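Side-chain contacts in 3-oxoacyl-(acyl-carrier protein) synthase II (Thermus thermophilus, PDB 1J3N), which probably catalyses the condensation of an acyl chain with malonyl-acyl-carrier protein, a two-carbon elongation step of fatty acid synthesis: residues A[279-284]-A[388-393]; A[283-288]-A[317-322]. All blocks are in the same frame, centred on the assembly; numbering follows the deposited sequence.

In the fold
Both contacts start from helix 275-288 in the C-terminal half of this thiolase-type fold. Interaction 1 lays the helix on the sheet through strand 388-394, its centre about 15 Å from the centre of the chain; interaction 2, whose centre lies about 21 Å from that point, joins the same helix to helix 306-324. All the touching residues of 279-284 and 388-393 are buried, and their contact mixes a sulfur and an amide with methyl groups. Between 283-288 and 317-322 the meeting is purely apolar and smaller, with V319 partly exposed. The two contacts meet at F320, whose CZ lies 3.9 Å from L390 CD1 and whose CE2 lies 4.2 Å from M281 SD.

Interaction 1: A[279-284]-A[388-393]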
ATOM      1  N   LEU A 279     -21.248   4.084   5.208  1.00 25.05           N
ATOM      2  CA  LEU A 279     -21.173   3.336   3.962  1.00 23.69           C
ATOM      3  C   LEU A 279     -20.259   2.115   4.087  1.00 23.16           C
ATOM      4  O   LEU A 279     -20.602   1.031   3.620  1.00 23.94           O
ATOM      5  CB  LEU A 279     -20.681   4.256   2.848  1.00 25.45           C
ATOM      6  CG  LEU A 279     -20.478   3.699   1.440  1.00 23.56           C
ATOM      7  CD1 LEU A 279     -21.719   2.957   0.981  1.00 27.40           C
ATOM      8  CD2 LEU A 279     -20.170   4.862   0.497  1.00 25.31           C
ATOM      9  N   ALA A 280     -19.100   2.290   4.722  1.00 22.42           N
ATOM     10  CA  ALA A 280     -18.155   1.186   4.892  1.00 22.73           C
ATOM     11  C   ALA A 280     -18.717   0.095   5.813  1.00 22.24           C
ATOM     12  O   ALA A 280     -18.522  -1.091   5.563  1.00 21.71           O
ATOM     13  CB  ALA A 280     -16.827   1.710   5.437  1.00 23.86           C
ATOM     14  N   MET A 281     -19.401   0.486   6.887  1.00 23.14           N
ATOM     15  CA  MET A 281     -19.982  -0.518   7.783  1.00 22.35           C
ATOM     16  C   MET A 281     -21.086  -1.274   7.043  1.00 22.22           C
ATOM     17  O   MET A 281     -21.186  -2.498   7.138  1.00 22.80           O
ATOM     18  CB  MET A 281     -20.567   0.121   9.056  1.00 21.84           C
ATOM     19  CG  MET A 281     -19.538   0.583  10.082  1.00 23.88           C
ATOM     20  SD  MET A 281     -20.304   1.161  11.608  1.00 22.39           S
ATOM     21  CE  MET A 281     -20.743   2.824  11.163  1.00 19.22           C
ATOM     22  N   ALA A 282     -21.910  -0.544   6.298  1.00 24.29           N
ATOM     23  CA  ALA A 282     -23.007  -1.158   5.546  1.00 24.19           C
ATOM     24  C   ALA A 282     -22.468  -2.157   4.529  1.00 25.16           C
ATOM     25  O   ALA A 282     -23.081  -3.195   4.270  1.00 25.69           O
ATOM     26  CB  ALA A 282     -23.833  -0.080   4.835  1.00 24.34           C
ATOM     27  N   ARG A 283     -21.317  -1.845   3.947  1.00 25.44           N
ATOM     28  CA  ARG A 283     -20.715  -2.743   2.974  1.00 23.88           C
ATOM     29  C   ARG A 283     -20.126  -3.975   3.642  1.00 23.83           C
ATOM     30  O   ARG A 283     -20.083  -5.049   3.039  1.00 21.10           O
ATOM     31  CB  ARG A 283     -19.643  -2.008   2.166  1.00 24.12           C
ATOM     32  CG  ARG A 283     -20.246  -1.046   1.169  1.00 24.25           C
ATOM     33  CD  ARG A 283     -19.230  -0.116   0.560  1.00 25.46           C
ATOM     34  NE  ARG A 283     -19.839   0.676  -0.502  1.00 28.38           N
ATOM     35  CZ  ARG A 283     -19.239   1.685  -1.122  1.00 29.56           C
ATOM     36  NH1 ARG A 283     -18.007   2.038  -0.786  1.00 28.49           N
ATOM     37  NH2 ARG A 283     -19.872   2.334  -2.092  1.00 31.32           N
ATOM     38  N   ALA A 284     -19.677  -3.827   4.887  1.00 24.52           N
ATOM     39  CA  ALA A 284     -19.107  -4.962   5.612  1.00 22.40           C
ATOM     40  C   ALA A 284     -20.219  -5.938   5.963  1.00 22.01           C
ATOM     41  O   ALA A 284     -20.031  -7.153   5.906  1.00 20.67           O
ATOM     42  CB  ALA A 284     -18.411  -4.491   6.873  1.00 23.75           C
ATOM     43  N   TYR A 388     -21.603 -11.902  16.083  1.00 29.94           N
ATOM     44  CA  TYR A 388     -20.969 -11.027  15.104  1.00 30.40           C
ATOM     45  C   TYR A 388     -20.481  -9.707  15.716  1.00 30.65           C
ATOM     46  O   TYR A 388     -21.110  -9.138  16.627  1.00 28.26           O
ATOM     47  CB  TYR A 388     -21.949 -10.733  13.958  1.00 31.23           C
ATOM     48  CG  TYR A 388     -22.256 -11.927  13.070  1.00 31.82           C
ATOM     49  CD1 TYR A 388     -21.349 -12.353  12.102  1.00 31.16           C
ATOM     50  CD2 TYR A 388     -23.460 -12.630  13.198  1.00 31.87           C
ATOM     51  CE1 TYR A 388     -21.627 -13.447  11.275  1.00 33.05           C
ATOM     52  CE2 TYR A 388     -23.749 -13.730  12.377  1.00 33.62           C
ATOM     53  CZ  TYR A 388     -22.829 -14.132  11.418  1.00 34.82           C
ATOM     54  OH  TYR A 388     -23.105 -15.209  10.599  1.00 37.62           O
ATOM     55  N   ALA A 389     -19.357  -9.223  15.195  1.00 28.50           N
ATOM     56  CA  ALA A 389     -18.755  -7.982  15.663  1.00 26.33           C
ATOM     57  C   ALA A 389     -18.041  -7.261  14.524  1.00 27.24           C
ATOM     58  O   ALA A 389     -17.518  -7.901  13.597  1.00 24.50           O
ATOM     59  CB  ALA A 389     -17.762  -8.276  16.782  1.00 26.58           C
ATOM     60  N   LEU A 390     -18.025  -5.932  14.587  1.00 24.49           N
ATOM     61  CA  LEU A 390     -17.336  -5.145  13.574  1.00 23.83           C
ATOM     62  C   LEU A 390     -16.103  -4.484  14.180  1.00 23.31           C
ATOM     63  O   LEU A 390     -16.037  -4.258  15.394  1.00 25.29           O
ATOM     64  CB  LEU A 390     -18.248  -4.050  13.001  1.00 23.55           C
ATOM     65  CG  LEU A 390     -19.467  -4.448  12.162  1.00 24.38           C
ATOM     66  CD1 LEU A 390     -20.097  -3.189  11.583  1.00 22.54           C
ATOM     67  CD2 LEU A 390     -19.045  -5.400  11.039  1.00 20.51           C
ATOM     68  N   SER A 391     -15.134  -4.186  13.322  1.00 22.15           N
ATOM     69  CA  SER A 391     -13.907  -3.509  13.704  1.00 23.99           C
ATOM     70  C   SER A 391     -13.788  -2.322  12.751  1.00 23.48           C
ATOM     71  O   SER A 391     -13.576  -2.505  11.557  1.00 21.11           O
ATOM     72  CB  SER A 391     -12.706  -4.433  13.539  1.00 25.43           C
ATOM     73  OG  SER A 391     -11.565  -3.861  14.152  1.00 26.53           O
ATOM     74  N   ASN A 392     -13.923  -1.107  13.278  1.00 24.18           N
ATOM     75  CA  ASN A 392     -13.874   0.091  12.442  1.00 22.01           C
ATOM     76  C   ASN A 392     -12.531   0.803  12.346  1.00 22.72           C
ATOM     77  O   ASN A 392     -11.765   0.851  13.305  1.00 22.46           O
ATOM     78  CB  ASN A 392     -14.922   1.113  12.908  1.00 22.23           C
ATOM     79  CG  ASN A 392     -16.357   0.647  12.673  1.00 23.82           C
ATOM     80  OD1 ASN A 392     -16.614  -0.221  11.842  1.00 22.41           O
ATOM     81  ND2 ASN A 392     -17.301   1.249  13.396  1.00 23.61           N
ATOM     82  N   SER A 393     -12.277   1.377  11.174  1.00 23.47           N
ATOM     83  CA  SER A 393     -11.062   2.138  10.903  1.00 25.42           C
ATOM     84  C   SER A 393     -11.390   3.220   9.872  1.00 26.72           C
ATOM     85  O   SER A 393     -11.583   2.916   8.692  1.00 25.46           O
ATOM     86  CB  SER A 393      -9.964   1.217  10.377  1.00 25.23           C
ATOM     87  OG  SER A 393      -9.529   0.334  11.396  1.00 22.35           O
TER
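M281 lays its side chain over two residues of the strand, its CG beside a methyl of L390 and its sulfur against the amide of N392. With CG anti to the carbonyl carbon (chi1 -75°) and a bend at the last torsion, the thioether crosses the N392 side chain at about a right angle. N392 ND2 points an N-H at M281 SD, 3.5 Å away, a weak hydrogen bond bent to 144°. The other end of the amide, OD1, sits 3.5 Å from M281 CG and has no hydrogen-bonding partner in the model. The stronger polar tie of ND2 is to E312 of helix 306-324. Further back along the strand, L390 spreads its two methyls along the helix: CD1 lies 4.1 Å from M281 CG, and CD2 reaches A284 CB at 4.3 Å. L390 points its CB at the helix and the N392 amide reaches it from two residues on, while A389 and S391 pack on helix 343-357 on the other side of the sheet. Segments 279-284 and 388-393 run roughly antiparallel, at 148°, with axes 9.9 Å apart at closest approach, a helix-on-sheet layer of the thiolase fold. E312 would probably lose this N-H donor, and a gap open beside the M281 thioether, with an alanine here in place of N392. Chemically, the contact is mostly van der Waals packing: the sulfur adds only a weak acceptor, so E312 is likely to do more than M281 to fix the rotation of the amide.

Interaction 2: A[283-288]-A[317-322]; sequences RALKDA and KRVFGD
The F320 ring carries V319 CG1 of its own helix over one face, 4.2 Å above the plane and offset toward the rim, and L285 of the facing helix comes to the ring at a slant. There L285 CD1 is 4.1 Å from F320 CE1 and equally near CZ, so one methyl sits against the CE1-CZ bond. The same methyl meets V319 CG1 at 3.9 Å, the two branches approaching tip to tip. L285 is extended beyond its first torsion (chi2 175°), which carries CD1 toward helix 306-324. V319 holds CG1 anti to its backbone nitrogen (chi1 -178°), and this places the methyl over the ring. The backbones stay well apart, 9.8 Å between the CA atoms of L285 and V319, so between these two segments only side chains meet. Around them I290, P292 and V295 of the loop after helix 275-288 pack on L285, and P292 also touches F320. Helix 306-324 lies in the crossover connection between parallel strands 297-299 and 328-330, and here it packs against helix 275-288. K317 makes a salt bridge to D374, and R283 NH1 hydrogen-bonds R260 O and T151 O of the second subunit. With no hydrogen bond across it, the contact rests on the fit of a leucine methyl against valine and phenylalanine, and its hold comes from dispersion and the exclusion of water.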
ATOM      1  N   ARG A 283     -21.317  -1.845   3.947  1.00 25.44           N
ATOM      2  CA  ARG A 283     -20.715  -2.743   2.974  1.00 23.88           C
ATOM      3  C   ARG A 283     -20.126  -3.975   3.642  1.00 23.83           C
ATOM      4  O   ARG A 283     -20.083  -5.049   3.039  1.00 21.10           O
ATOM      5  CB  ARG A 283     -19.643  -2.008   2.166  1.00 24.12           C
ATOM      6  CG  ARG A 283     -20.246  -1.046   1.169  1.00 24.25           C
ATOM      7  CD  ARG A 283     -19.230  -0.116   0.560  1.00 25.46           C
ATOM      8  NE  ARG A 283     -19.839   0.676  -0.502  1.00 28.38           N
ATOM      9  CZ  ARG A 283     -19.239   1.685  -1.122  1.00 29.56           C
ATOM     10  NH1 ARG A 283     -18.007   2.038  -0.786  1.00 28.49           N
ATOM     11  NH2 ARG A 283     -19.872   2.334  -2.092  1.00 31.32           N
ATOM     12  N   ALA A 284     -19.677  -3.827   4.887  1.00 24.52           N
ATOM     13  CA  ALA A 284     -19.107  -4.962   5.612  1.00 22.40           C
ATOM     14  C   ALA A 284     -20.219  -5.938   5.963  1.00 22.01           C
ATOM     15  O   ALA A 284     -20.031  -7.153   5.906  1.00 20.67           O
ATOM     16  CB  ALA A 284     -18.411  -4.491   6.873  1.00 23.75           C
ATOM     17  N   LEU A 285     -21.378  -5.400   6.336  1.00 21.66           N
ATOM     18  CA  LEU A 285     -22.524  -6.232   6.676  1.00 22.71           C
ATOM     19  C   LEU A 285     -23.001  -6.977   5.431  1.00 22.74           C
ATOM     20  O   LEU A 285     -23.225  -8.183   5.474  1.00 21.73           O
ATOM     21  CB  LEU A 285     -23.662  -5.382   7.254  1.00 23.21           C
ATOM     22  CG  LEU A 285     -23.393  -4.765   8.636  1.00 25.53           C
ATOM     23  CD1 LEU A 285     -24.551  -3.854   9.030  1.00 26.83           C
ATOM     24  CD2 LEU A 285     -23.200  -5.865   9.664  1.00 24.90           C
ATOM     25  N   LYS A 286     -23.153  -6.253   4.326  1.00 26.51           N
ATOM     26  CA  LYS A 286     -23.584  -6.846   3.059  1.00 28.99           C
ATOM     27  C   LYS A 286     -22.612  -7.941   2.611  1.00 28.44           C
ATOM     28  O   LYS A 286     -23.027  -9.029   2.221  1.00 30.07           O
ATOM     29  CB  LYS A 286     -23.671  -5.767   1.969  1.00 33.54           C
ATOM     30  CG  LYS A 286     -24.803  -4.751   2.152  1.00 40.25           C
ATOM     31  CD  LYS A 286     -24.704  -3.611   1.129  1.00 42.31           C
ATOM     32  CE  LYS A 286     -25.924  -2.688   1.161  1.00 44.80           C
ATOM     33  NZ  LYS A 286     -26.128  -1.995   2.467  1.00 46.31           N
ATOM     34  N   ASP A 287     -21.317  -7.645   2.664  1.00 27.28           N
ATOM     35  CA  ASP A 287     -20.294  -8.614   2.265  1.00 26.63           C
ATOM     36  C   ASP A 287     -20.356  -9.893   3.130  1.00 27.14           C
ATOM     37  O   ASP A 287     -20.178 -11.005   2.623  1.00 26.65           O
ATOM     38  CB  ASP A 287     -18.905  -7.959   2.362  1.00 27.48           C
ATOM     39  CG  ASP A 287     -17.787  -8.873   1.895  1.00 27.37           C
ATOM     40  OD1 ASP A 287     -17.853  -9.366   0.749  1.00 28.32           O
ATOM     41  OD2 ASP A 287     -16.837  -9.092   2.677  1.00 27.71           O
ATOM     42  N   ALA A 288     -20.624  -9.740   4.425  1.00 25.51           N
ATOM     43  CA  ALA A 288     -20.711 -10.897   5.318  1.00 27.50           C
ATOM     44  C   ALA A 288     -22.087 -11.562   5.253  1.00 28.88           C
ATOM     45  O   ALA A 288     -22.292 -12.651   5.792  1.00 30.21           O
ATOM     46  CB  ALA A 288     -20.409 -10.480   6.740  1.00 28.27           C
ATOM     47  N   LYS A 317     -25.518   4.893  14.563  1.00 32.05           N
ATOM     48  CA  LYS A 317     -26.955   5.071  14.748  1.00 33.40           C
ATOM     49  C   LYS A 317     -27.668   5.038  13.403  1.00 33.19           C
ATOM     50  O   LYS A 317     -28.812   4.602  13.307  1.00 33.46           O
ATOM     51  CB  LYS A 317     -27.246   6.406  15.445  1.00 35.95           C
ATOM     52  CG  LYS A 317     -26.769   6.487  16.886  1.00 36.82           C
ATOM     53  CD  LYS A 317     -26.990   7.885  17.457  1.00 41.24           C
ATOM     54  CE  LYS A 317     -26.532   7.969  18.902  1.00 43.05           C
ATOM     55  NZ  LYS A 317     -26.681   9.347  19.460  1.00 48.42           N
ATOM     56  N   ARG A 318     -26.985   5.488  12.358  1.00 35.17           N
ATOM     57  CA  ARG A 318     -27.583   5.506  11.034  1.00 34.97           C
ATOM     58  C   ARG A 318     -27.715   4.115  10.427  1.00 35.26           C
ATOM     59  O   ARG A 318     -28.737   3.792   9.815  1.00 33.62           O
ATOM     60  CB  ARG A 318     -26.772   6.400  10.094  1.00 38.33           C
ATOM     61  CG  ARG A 318     -27.422   6.580   8.725  1.00 40.04           C
ATOM     62  CD  ARG A 318     -26.673   7.566   7.835  1.00 41.56           C
ATOM     63  NE  ARG A 318     -26.521   8.883   8.449  1.00 43.50           N
ATOM     64  CZ  ARG A 318     -25.488   9.238   9.210  1.00 45.20           C
ATOM     65  NH1 ARG A 318     -24.513   8.372   9.452  1.00 46.13           N
ATOM     66  NH2 ARG A 318     -25.427  10.460   9.726  1.00 44.16           N
ATOM     67  N   VAL A 319     -26.685   3.291  10.598  1.00 32.95           N
ATOM     68  CA  VAL A 319     -26.685   1.940  10.046  1.00 30.65           C
ATOM     69  C   VAL A 319     -27.444   0.925  10.897  1.00 29.51           C
ATOM     70  O   VAL A 319     -28.039  -0.009  10.372  1.00 28.92           O
ATOM     71  CB  VAL A 319     -25.240   1.411   9.867  1.00 31.12           C
ATOM     72  CG1 VAL A 319     -25.265   0.021   9.255  1.00 30.46           C
ATOM     73  CG2 VAL A 319     -24.442   2.359   8.997  1.00 30.70           C
ATOM     74  N   PHE A 320     -27.431   1.110  12.211  1.00 29.94           N
ATOM     75  CA  PHE A 320     -28.096   0.162  13.097  1.00 30.69           C
ATOM     76  C   PHE A 320     -29.438   0.613  13.680  1.00 31.10           C
ATOM     77  O   PHE A 320     -30.106  -0.158  14.363  1.00 29.52           O
ATOM     78  CB  PHE A 320     -27.126  -0.241  14.210  1.00 28.71           C
ATOM     79  CG  PHE A 320     -25.923  -1.003  13.708  1.00 29.52           C
ATOM     80  CD1 PHE A 320     -25.995  -2.375  13.478  1.00 29.54           C
ATOM     81  CD2 PHE A 320     -24.726  -0.346  13.444  1.00 29.55           C
ATOM     82  CE1 PHE A 320     -24.894  -3.080  12.997  1.00 29.60           C
ATOM     83  CE2 PHE A 320     -23.621  -1.042  12.961  1.00 28.76           C
ATOM     84  CZ  PHE A 320     -23.707  -2.415  12.738  1.00 28.06           C
ATOM     85  N   GLY A 321     -29.827   1.853  13.400  1.00 31.96           N
ATOM     86  CA  GLY A 321     -31.099   2.369  13.888  1.00 35.04           C
ATOM     87  C   GLY A 321     -31.533   1.913  15.272  1.00 36.21           C
ATOM     88  O   GLY A 321     -30.827   2.131  16.253  1.00 36.47           O
ATOM     89  N   ASP A 322     -32.702   1.282  15.346  1.00 37.60           N
ATOM     90  CA  ASP A 322     -33.251   0.803  16.612  1.00 38.89           C
ATOM     91  C   ASP A 322     -32.308  -0.143  17.338  1.00 38.55           C
ATOM     92  O   ASP A 322     -32.384  -0.293  18.562  1.00 38.77           O
ATOM     93  CB  ASP A 322     -34.579   0.068  16.386  1.00 41.89           C
ATOM     94  CG  ASP A 322     -35.633   0.937  15.724  1.00 45.24           C
ATOM     95  OD1 ASP A 322     -35.900   2.048  16.233  1.00 46.11           O
ATOM     96  OD2 ASP A 322     -36.204   0.498  14.698  1.00 45.68           O
TER